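PDB 4MHR: ectoine hydroxylase from Sphingopyxis alaskensis, which catalyses the iron- and 2-oxoglutarate-dependent hydroxylation of L-ectoine to 5-hydroxyectoine, a compatible solute that protects cells against osmotic stress. Local coordinates for residues R118-A123 against L301-G306; D11-R16 against S153-W158. All coordinates share one frame; numbering follows the deposited sequence.

The two contacts lie on separate parts of one cupin-fold chain: their centres are 28 Å apart, and their nearest atoms about 12 Å, so they do not touch. Contact 2 adjoins the active site. Its helical segment, 153-158, carries the iron ligand Asp154 and Trp158, which is important for ectoine stabilization, and the side chain of Thr157 comes within about 6 Å of that of the iron ligand His152. Contact 1 lies away from these sites, at the surface. Each fixes a non-regular segment near a chain end to a helix, contact 2 near the N-terminus and contact 1 near the C-terminus, and each does so partly through an arginine-carboxylate salt bridge.

Contact 1: R118-A123 against L301-G306; sequences RLADVA and LRVERG
Asp121 OD2 is gripped by both terminal nitrogens of Arg305, at 2.9 Å from NH1 and 3.0 Å from NH2. The guanidinium comes end-on, but both N-H groups converge on this one oxygen. NH2 uses the syn lone pair of OD2, while NH1 meets the oxygen nearly along the C-O axis. The shared acceptor bends both bonds, with N-H...O angles of 135° and 134°, and the carboxylate and guanidinium planes stand 35° apart, so this is not a flat two-to-two pair. The other oxygen, OD1, has its own charged mate in Arg124, three residues further along the same helix. Asp121 therefore draws on two arginines, which would probably favour its ionised form.

Arg305 reaches the helix because its chain is extended from CG to NE. Val303 lies under part of the guanidinium, with CG1 3.9 Å from its plane and offset toward the rim. The other methyl of Val303, CG2, packs on Ala120 CB at 4.1 Å. Leu301 CD2 approaches the same CB at 4.0 Å, so the alanine methyl meets two apolar branches from the loop. At the other end of the contact, Arg118 NH2 comes only to 3.6 Å from Gly306 O. The Arg118 guanidinium has other partners: NE pairs with Asp116, NH2 with Glu65, and NH1 bonds to Ile60 O. The Gly306 carbonyl accepts a hydrogen bond from Arg112.

Backbone hydrogen bonds of Glu304 with Ala115 and Ala117, and of Leu301 with Val131, tie the same loop to the chain on both flanks of the segment 118-123. The contact thus combines a small apolar patch with a peripheral salt bridge, and joins the C-terminal loop that follows strand 264-273 to helix 117-127 of the cupin fold.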
ATOM      1  N   ARG A 118     -10.411  11.831   5.554  1.00 28.86           N
ATOM      2  CA  ARG A 118     -10.522  10.609   6.303  1.00 29.31           C
ATOM      3  C   ARG A 118      -9.323   9.704   6.000  1.00 31.58           C
ATOM      4  O   ARG A 118      -9.047   8.860   6.820  1.00 28.26           O
ATOM      5  CB  ARG A 118     -11.816   9.857   5.988  1.00 30.96           C
ATOM      6  CG  ARG A 118     -13.066  10.491   6.556  1.00 36.49           C
ATOM      7  CD  ARG A 118     -14.327   9.935   5.888  1.00 36.37           C
ATOM      8  NE  ARG A 118     -14.485  10.517   4.570  1.00 33.33           N
ATOM      9  CZ  ARG A 118     -15.583  10.412   3.820  1.00 30.87           C
ATOM     10  NH1 ARG A 118     -16.653   9.722   4.246  1.00 32.29           N
ATOM     11  NH2 ARG A 118     -15.596  11.014   2.655  1.00 31.20           N
ATOM     12  N   LEU A 119      -8.668   9.868   4.832  1.00 24.87           N
ATOM     13  CA  LEU A 119      -7.453   9.152   4.503  1.00 29.16           C
ATOM     14  C   LEU A 119      -6.229  10.017   4.769  1.00 28.85           C
ATOM     15  O   LEU A 119      -5.322   9.666   5.591  1.00 23.61           O
ATOM     16  CB  LEU A 119      -7.499   8.607   3.063  1.00 27.89           C
ATOM     17  CG  LEU A 119      -8.697   7.721   2.757  1.00 29.31           C
ATOM     18  CD1 LEU A 119      -8.560   7.113   1.384  1.00 29.69           C
ATOM     19  CD2 LEU A 119      -8.867   6.586   3.822  1.00 30.45           C
ATOM     20  N   ALA A 120      -6.177  11.161   4.097  1.00 26.47           N
ATOM     21  CA  ALA A 120      -4.949  11.966   4.096  1.00 24.46           C
ATOM     22  C   ALA A 120      -4.512  12.534   5.468  1.00 26.33           C
ATOM     23  O   ALA A 120      -3.298  12.681   5.675  1.00 24.75           O
ATOM     24  CB  ALA A 120      -5.002  13.089   3.058  1.00 30.07           C
ATOM     25  N   ASP A 121      -5.452  12.939   6.337  1.00 26.32           N
ATOM     26  CA  ASP A 121      -5.114  13.381   7.697  1.00 28.07           C
ATOM     27  C   ASP A 121      -4.571  12.255   8.574  1.00 25.80           C
ATOM     28  O   ASP A 121      -3.742  12.499   9.439  1.00 23.26           O
ATOM     29  CB  ASP A 121      -6.285  14.032   8.444  1.00 28.75           C
ATOM     30  CG  ASP A 121      -6.514  15.482   7.967  1.00 32.36           C
ATOM     31  OD1 ASP A 121      -5.664  15.949   7.261  1.00 31.79           O
ATOM     32  OD2 ASP A 121      -7.534  16.078   8.250  1.00 33.35           O
ATOM     33  N   VAL A 122      -4.987  11.050   8.294  1.00 22.31           N
ATOM     34  CA  VAL A 122      -4.415   9.886   9.019  1.00 24.22           C
ATOM     35  C   VAL A 122      -2.994   9.671   8.551  1.00 26.65           C
ATOM     36  O   VAL A 122      -2.062   9.481   9.372  1.00 22.77           O
ATOM     37  CB  VAL A 122      -5.303   8.645   8.840  1.00 22.54           C
ATOM     38  CG1 VAL A 122      -4.678   7.432   9.423  1.00 22.60           C
ATOM     39  CG2 VAL A 122      -6.685   8.781   9.512  1.00 24.03           C
ATOM     40  N   ALA A 123      -2.781   9.803   7.234  1.00 27.91           N
ATOM     41  CA  ALA A 123      -1.424   9.765   6.726  1.00 25.37           C
ATOM     42  C   ALA A 123      -0.523  10.859   7.316  1.00 23.76           C
ATOM     43  O   ALA A 123       0.672  10.604   7.630  1.00 22.85           O
ATOM     44  CB  ALA A 123      -1.362   9.880   5.214  1.00 24.15           C
ATOM     45  N   LEU A 301       0.060  17.181  -1.042  1.00 33.91           N
ATOM     46  CA  LEU A 301      -1.330  16.905  -1.273  1.00 35.94           C
ATOM     47  C   LEU A 301      -2.233  17.903  -0.517  1.00 37.25           C
ATOM     48  O   LEU A 301      -2.029  18.161   0.647  1.00 33.15           O
ATOM     49  CB  LEU A 301      -1.604  15.484  -0.822  1.00 39.84           C
ATOM     50  CG  LEU A 301      -2.963  14.902  -1.091  1.00 45.76           C
ATOM     51  CD1 LEU A 301      -3.264  14.770  -2.608  1.00 44.03           C
ATOM     52  CD2 LEU A 301      -2.985  13.545  -0.402  1.00 52.45           C
ATOM     53  N   ARG A 302      -3.235  18.468  -1.179  1.00 37.63           N
ATOM     54  CA  ARG A 302      -4.168  19.401  -0.489  1.00 40.11           C
ATOM     55  C   ARG A 302      -5.301  18.552  -0.003  1.00 37.36           C
ATOM     56  O   ARG A 302      -5.792  17.794  -0.770  1.00 40.76           O
ATOM     57  CB  ARG A 302      -4.721  20.423  -1.508  1.00 45.32           C
ATOM     58  CG  ARG A 302      -5.703  21.421  -0.956  1.00 51.12           C
ATOM     59  CD  ARG A 302      -6.980  21.422  -1.776  1.00 60.63           C
ATOM     60  NE  ARG A 302      -7.691  22.700  -1.746  1.00 66.68           N
ATOM     61  CZ  ARG A 302      -8.443  23.122  -0.742  1.00 70.08           C
ATOM     62  NH1 ARG A 302      -8.604  22.370   0.353  1.00 77.42           N
ATOM     63  NH2 ARG A 302      -9.044  24.303  -0.826  1.00 58.27           N
ATOM     64  N   VAL A 303      -5.692  18.655   1.267  1.00 33.70           N
ATOM     65  CA  VAL A 303      -6.731  17.828   1.817  1.00 35.56           C
ATOM     66  C   VAL A 303      -8.139  18.346   1.547  1.00 39.37           C
ATOM     67  O   VAL A 303      -8.420  19.515   1.782  1.00 39.32           O
ATOM     68  CB  VAL A 303      -6.537  17.666   3.344  1.00 34.37           C
ATOM     69  CG1 VAL A 303      -7.613  16.795   3.968  1.00 38.64           C
ATOM     70  CG2 VAL A 303      -5.139  17.135   3.630  1.00 37.60           C
ATOM     71  N   GLU A 304      -9.061  17.455   1.175  1.00 37.60           N
ATOM     72  CA  GLU A 304     -10.467  17.850   0.955  1.00 35.00           C
ATOM     73  C   GLU A 304     -11.342  17.281   2.024  1.00 38.40           C
ATOM     74  O   GLU A 304     -11.153  16.171   2.452  1.00 40.82           O
ATOM     75  CB  GLU A 304     -10.958  17.332  -0.378  1.00 36.08           C
ATOM     76  CG  GLU A 304     -10.043  17.696  -1.512  1.00 39.54           C
ATOM     77  CD  GLU A 304     -10.336  19.099  -2.005  1.00 44.60           C
ATOM     78  OE1 GLU A 304     -11.280  19.737  -1.474  1.00 47.27           O
ATOM     79  OE2 GLU A 304      -9.611  19.555  -2.885  1.00 54.48           O
ATOM     80  N   ARG A 305     -12.322  18.049   2.464  1.00 39.40           N
ATOM     81  CA  ARG A 305     -13.246  17.634   3.504  1.00 44.29           C
ATOM     82  C   ARG A 305     -14.642  17.578   2.848  1.00 47.59           C
ATOM     83  O   ARG A 305     -14.871  18.223   1.835  1.00 47.41           O
ATOM     84  CB  ARG A 305     -13.134  18.586   4.693  1.00 48.82           C
ATOM     85  CG  ARG A 305     -11.776  18.500   5.380  1.00 58.23           C
ATOM     86  CD  ARG A 305     -11.344  19.683   6.263  1.00 60.88           C
ATOM     87  NE  ARG A 305      -9.882  19.675   6.472  1.00 70.20           N
ATOM     88  CZ  ARG A 305      -9.209  18.801   7.242  1.00 68.37           C
ATOM     89  NH1 ARG A 305      -9.853  17.868   7.918  1.00 61.82           N
ATOM     90  NH2 ARG A 305      -7.875  18.868   7.346  1.00 66.46           N
ATOM     91  N   GLY A 306     -15.508  16.700   3.342  1.00 46.06           N
ATOM     92  CA  GLY A 306     -16.842  16.517   2.829  1.00 45.25           C
ATOM     93  C   GLY A 306     -17.057  15.191   2.124  1.00 50.74           C
ATOM     94  O   GLY A 306     -16.091  14.465   1.839  1.00 51.10           O
TER

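Contact 2: D11-R16 against S153-W158; sequences DLYPSR and SDFETW
Glu156 CG stands anti to the backbone N (chi1 -167°) and its chain bends at chi2 (-88°), bringing its carboxylate to Ser15 and Arg16. Arg16 lies side-on to it. Arg16 NE gives a 2.9 Å bond to the syn lone pair of Glu156 OE2, and Arg16 NH2 a nearly straight one of 2.9 Å to Glu156 OE1. Guanidinium and carboxylate are nearly coplanar, which lets each of the two nitrogens face its own oxygen. Glu156 OE2 also accepts from Ser15 OG in a very short bond of 2.5 Å. Arg16 NH1 turns to Glu161, so the cation joins two glutamates of one helix. An alanine in place of Arg16 would probably leave Glu156 and Glu161 without their shared countercharge, and the Glu156 carboxylate less restrained in rotation.

Phe155 directs its edge at the face of Tyr13 in an offset edge-to-face pair, with ring centroids 5.2 Å apart and planes at 85°. Tyr13 OH is held by Asp28. At the helix start, Ser153 OG accepts weak N-cap bonds from Phe155 N and Glu156 N. Through the ion pair and the ring pair, segment 11-16 packs on helix 154-162, whose first turn carries Asp154, the carboxylate of the iron-binding facial triad.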
ATOM      1  N   ASP A  11      23.602   5.116   3.591  1.00 50.25           N
ATOM      2  CA  ASP A  11      22.590   4.051   3.317  1.00 43.77           C
ATOM      3  C   ASP A  11      22.264   3.332   4.580  1.00 38.64           C
ATOM      4  O   ASP A  11      22.940   2.412   4.972  1.00 37.51           O
ATOM      5  CB  ASP A  11      22.971   3.061   2.173  1.00 40.04           C
ATOM      6  CG  ASP A  11      21.780   2.136   1.710  1.00 48.54           C
ATOM      7  OD1 ASP A  11      21.968   1.392   0.718  1.00 47.20           O
ATOM      8  OD2 ASP A  11      20.645   2.153   2.289  1.00 37.95           O
ATOM      9  N   LEU A  12      21.127   3.714   5.177  1.00 34.02           N
ATOM     10  CA  LEU A  12      20.633   3.079   6.415  1.00 31.96           C
ATOM     11  C   LEU A  12      20.123   1.683   6.193  1.00 31.75           C
ATOM     12  O   LEU A  12      20.045   0.851   7.114  1.00 34.52           O
ATOM     13  CB  LEU A  12      19.531   3.971   7.019  1.00 31.41           C
ATOM     14  CG  LEU A  12      20.038   5.108   7.911  1.00 35.91           C
ATOM     15  CD1 LEU A  12      21.056   6.031   7.304  1.00 47.64           C
ATOM     16  CD2 LEU A  12      18.837   5.930   8.351  1.00 40.81           C
ATOM     17  N   TYR A  13      19.735   1.418   4.951  1.00 28.93           N
ATOM     18  CA  TYR A  13      19.097   0.143   4.639  1.00 28.21           C
ATOM     19  C   TYR A  13      19.659  -0.579   3.355  1.00 31.71           C
ATOM     20  O   TYR A  13      18.919  -0.785   2.371  1.00 30.73           O
ATOM     21  CB  TYR A  13      17.574   0.473   4.483  1.00 26.28           C
ATOM     22  CG  TYR A  13      16.947   1.042   5.686  1.00 26.68           C
ATOM     23  CD1 TYR A  13      16.800   0.284   6.813  1.00 26.76           C
ATOM     24  CD2 TYR A  13      16.436   2.345   5.707  1.00 27.64           C
ATOM     25  CE1 TYR A  13      16.241   0.795   7.955  1.00 30.56           C
ATOM     26  CE2 TYR A  13      15.809   2.843   6.852  1.00 29.07           C
ATOM     27  CZ  TYR A  13      15.691   2.062   7.960  1.00 31.19           C
ATOM     28  OH  TYR A  13      15.054   2.509   9.114  1.00 25.29           O
ATOM     29  N   PRO A  14      20.956  -1.000   3.360  1.00 37.28           N
ATOM     30  CA  PRO A  14      21.560  -1.706   2.175  1.00 36.42           C
ATOM     31  C   PRO A  14      20.935  -3.023   1.884  1.00 32.62           C
ATOM     32  O   PRO A  14      20.676  -3.775   2.805  1.00 33.45           O
ATOM     33  CB  PRO A  14      23.021  -1.909   2.585  1.00 39.24           C
ATOM     34  CG  PRO A  14      23.012  -1.859   4.067  1.00 41.80           C
ATOM     35  CD  PRO A  14      21.874  -0.962   4.502  1.00 41.09           C
ATOM     36  N   SER A  15      20.621  -3.307   0.638  1.00 33.55           N
ATOM     37  CA  SER A  15      20.055  -4.587   0.299  1.00 36.00           C
ATOM     38  C   SER A  15      20.527  -4.945  -1.101  1.00 43.68           C
ATOM     39  O   SER A  15      20.979  -4.064  -1.854  1.00 41.80           O
ATOM     40  CB  SER A  15      18.507  -4.539   0.338  1.00 34.91           C
ATOM     41  OG  SER A  15      17.914  -5.801   0.032  1.00 33.37           O
ATOM     42  N   ARG A  16      20.364  -6.227  -1.455  1.00 44.93           N
ATOM     43  CA  ARG A  16      20.795  -6.753  -2.763  1.00 46.05           C
ATOM     44  C   ARG A  16      22.288  -6.546  -3.072  1.00 46.50           C
ATOM     45  O   ARG A  16      22.657  -6.460  -4.221  1.00 49.50           O
ATOM     46  CB  ARG A  16      19.944  -6.204  -3.909  1.00 42.56           C
ATOM     47  CG  ARG A  16      18.472  -6.205  -3.573  1.00 44.17           C
ATOM     48  CD  ARG A  16      17.643  -5.961  -4.767  1.00 44.23           C
ATOM     49  NE  ARG A  16      16.278  -5.582  -4.406  1.00 41.22           N
ATOM     50  CZ  ARG A  16      15.411  -5.103  -5.274  1.00 36.24           C
ATOM     51  NH1 ARG A  16      15.722  -4.967  -6.555  1.00 40.98           N
ATOM     52  NH2 ARG A  16      14.193  -4.768  -4.885  1.00 40.82           N
ATOM     53  N   SER A 153       8.320  -6.727   1.184  1.00 27.12           N
ATOM     54  CA  SER A 153       8.254  -5.431   1.822  1.00 26.99           C
ATOM     55  C   SER A 153       8.305  -4.395   0.713  1.00 24.51           C
ATOM     56  O   SER A 153       9.270  -4.303   0.010  1.00 23.21           O
ATOM     57  CB  SER A 153       9.463  -5.218   2.709  1.00 26.29           C
ATOM     58  OG  SER A 153       9.576  -3.776   3.002  1.00 25.87           O
ATOM     59  N   ASP A 154       7.299  -3.591   0.566  1.00 25.43           N
ATOM     60  CA  ASP A 154       7.358  -2.508  -0.415  1.00 25.13           C
ATOM     61  C   ASP A 154       8.568  -1.623  -0.225  1.00 25.16           C
ATOM     62  O   ASP A 154       9.165  -1.173  -1.210  1.00 27.08           O
ATOM     63  CB  ASP A 154       6.118  -1.619  -0.279  1.00 25.67           C
ATOM     64  CG  ASP A 154       4.818  -2.341  -0.679  1.00 33.47           C
ATOM     65  OD1 ASP A 154       4.859  -3.219  -1.556  1.00 31.83           O
ATOM     66  OD2 ASP A 154       3.767  -1.985  -0.123  1.00 30.46           O
ATOM     67  N   PHE A 155       8.970  -1.392   1.036  1.00 25.70           N
ATOM     68  CA  PHE A 155      10.022  -0.431   1.274  1.00 26.51           C
ATOM     69  C   PHE A 155      11.328  -0.905   0.665  1.00 27.51           C
ATOM     70  O   PHE A 155      12.135  -0.110   0.200  1.00 26.42           O
ATOM     71  CB  PHE A 155      10.162  -0.098   2.736  1.00 27.41           C
ATOM     72  CG  PHE A 155      11.387   0.750   3.025  1.00 25.16           C
ATOM     73  CD1 PHE A 155      11.362   2.114   2.722  1.00 23.16           C
ATOM     74  CD2 PHE A 155      12.565   0.154   3.531  1.00 23.99           C
ATOM     75  CE1 PHE A 155      12.481   2.896   2.942  1.00 25.06           C
ATOM     76  CE2 PHE A 155      13.696   0.937   3.758  1.00 27.27           C
ATOM     77  CZ  PHE A 155      13.642   2.311   3.432  1.00 26.17           C
ATOM     78  N   GLU A 156      11.586  -2.219   0.688  1.00 28.38           N
ATOM     79  CA  GLU A 156      12.874  -2.722   0.186  1.00 26.47           C
ATOM     80  C   GLU A 156      13.010  -2.381  -1.307  1.00 26.94           C
ATOM     81  O   GLU A 156      14.091  -1.953  -1.744  1.00 29.03           O
ATOM     82  CB  GLU A 156      13.065  -4.211   0.440  1.00 30.42           C
ATOM     83  CG  GLU A 156      14.488  -4.746   0.239  1.00 31.83           C
ATOM     84  CD  GLU A 156      14.796  -5.193  -1.215  1.00 36.63           C
ATOM     85  OE1 GLU A 156      13.888  -5.163  -2.029  1.00 29.41           O
ATOM     86  OE2 GLU A 156      15.991  -5.514  -1.520  1.00 30.45           O
ATOM     87  N   THR A 157      11.901  -2.502  -2.058  1.00 27.37           N
ATOM     88  CA  THR A 157      11.871  -2.024  -3.432  1.00 30.46           C
ATOM     89  C   THR A 157      11.933  -0.518  -3.586  1.00 31.50           C
ATOM     90  O   THR A 157      12.701  -0.002  -4.423  1.00 31.28           O
ATOM     91  CB  THR A 157      10.670  -2.571  -4.167  1.00 34.48           C
ATOM     92  OG1 THR A 157      10.828  -3.974  -4.233  1.00 34.75           O
ATOM     93  CG2 THR A 157      10.488  -1.965  -5.600  1.00 37.19           C
ATOM     94  N   TRP A 158      11.104   0.196  -2.839  1.00 31.57           N
ATOM     95  CA  TRP A 158      11.100   1.652  -2.927  1.00 31.49           C
ATOM     96  C   TRP A 158      12.493   2.242  -2.632  1.00 28.65           C
ATOM     97  O   TRP A 158      12.922   3.181  -3.269  1.00 28.17           O
ATOM     98  CB  TRP A 158       9.993   2.271  -2.062  1.00 29.26           C
ATOM     99  CG  TRP A 158       8.626   1.871  -2.500  1.00 27.51           C
ATOM    100  CD1 TRP A 158       8.270   1.377  -3.758  1.00 30.75           C
ATOM    101  CD2 TRP A 158       7.421   1.870  -1.720  1.00 27.09           C
ATOM    102  NE1 TRP A 158       6.940   1.092  -3.798  1.00 29.90           N
ATOM    103  CE2 TRP A 158       6.374   1.387  -2.571  1.00 28.02           C
ATOM    104  CE3 TRP A 158       7.126   2.184  -0.381  1.00 27.96           C
ATOM    105  CZ2 TRP A 158       5.048   1.251  -2.138  1.00 27.81           C
ATOM    106  CZ3 TRP A 158       5.819   2.021   0.086  1.00 28.12           C
ATOM    107  CH2 TRP A 158       4.777   1.543  -0.793  1.00 29.00           C
TER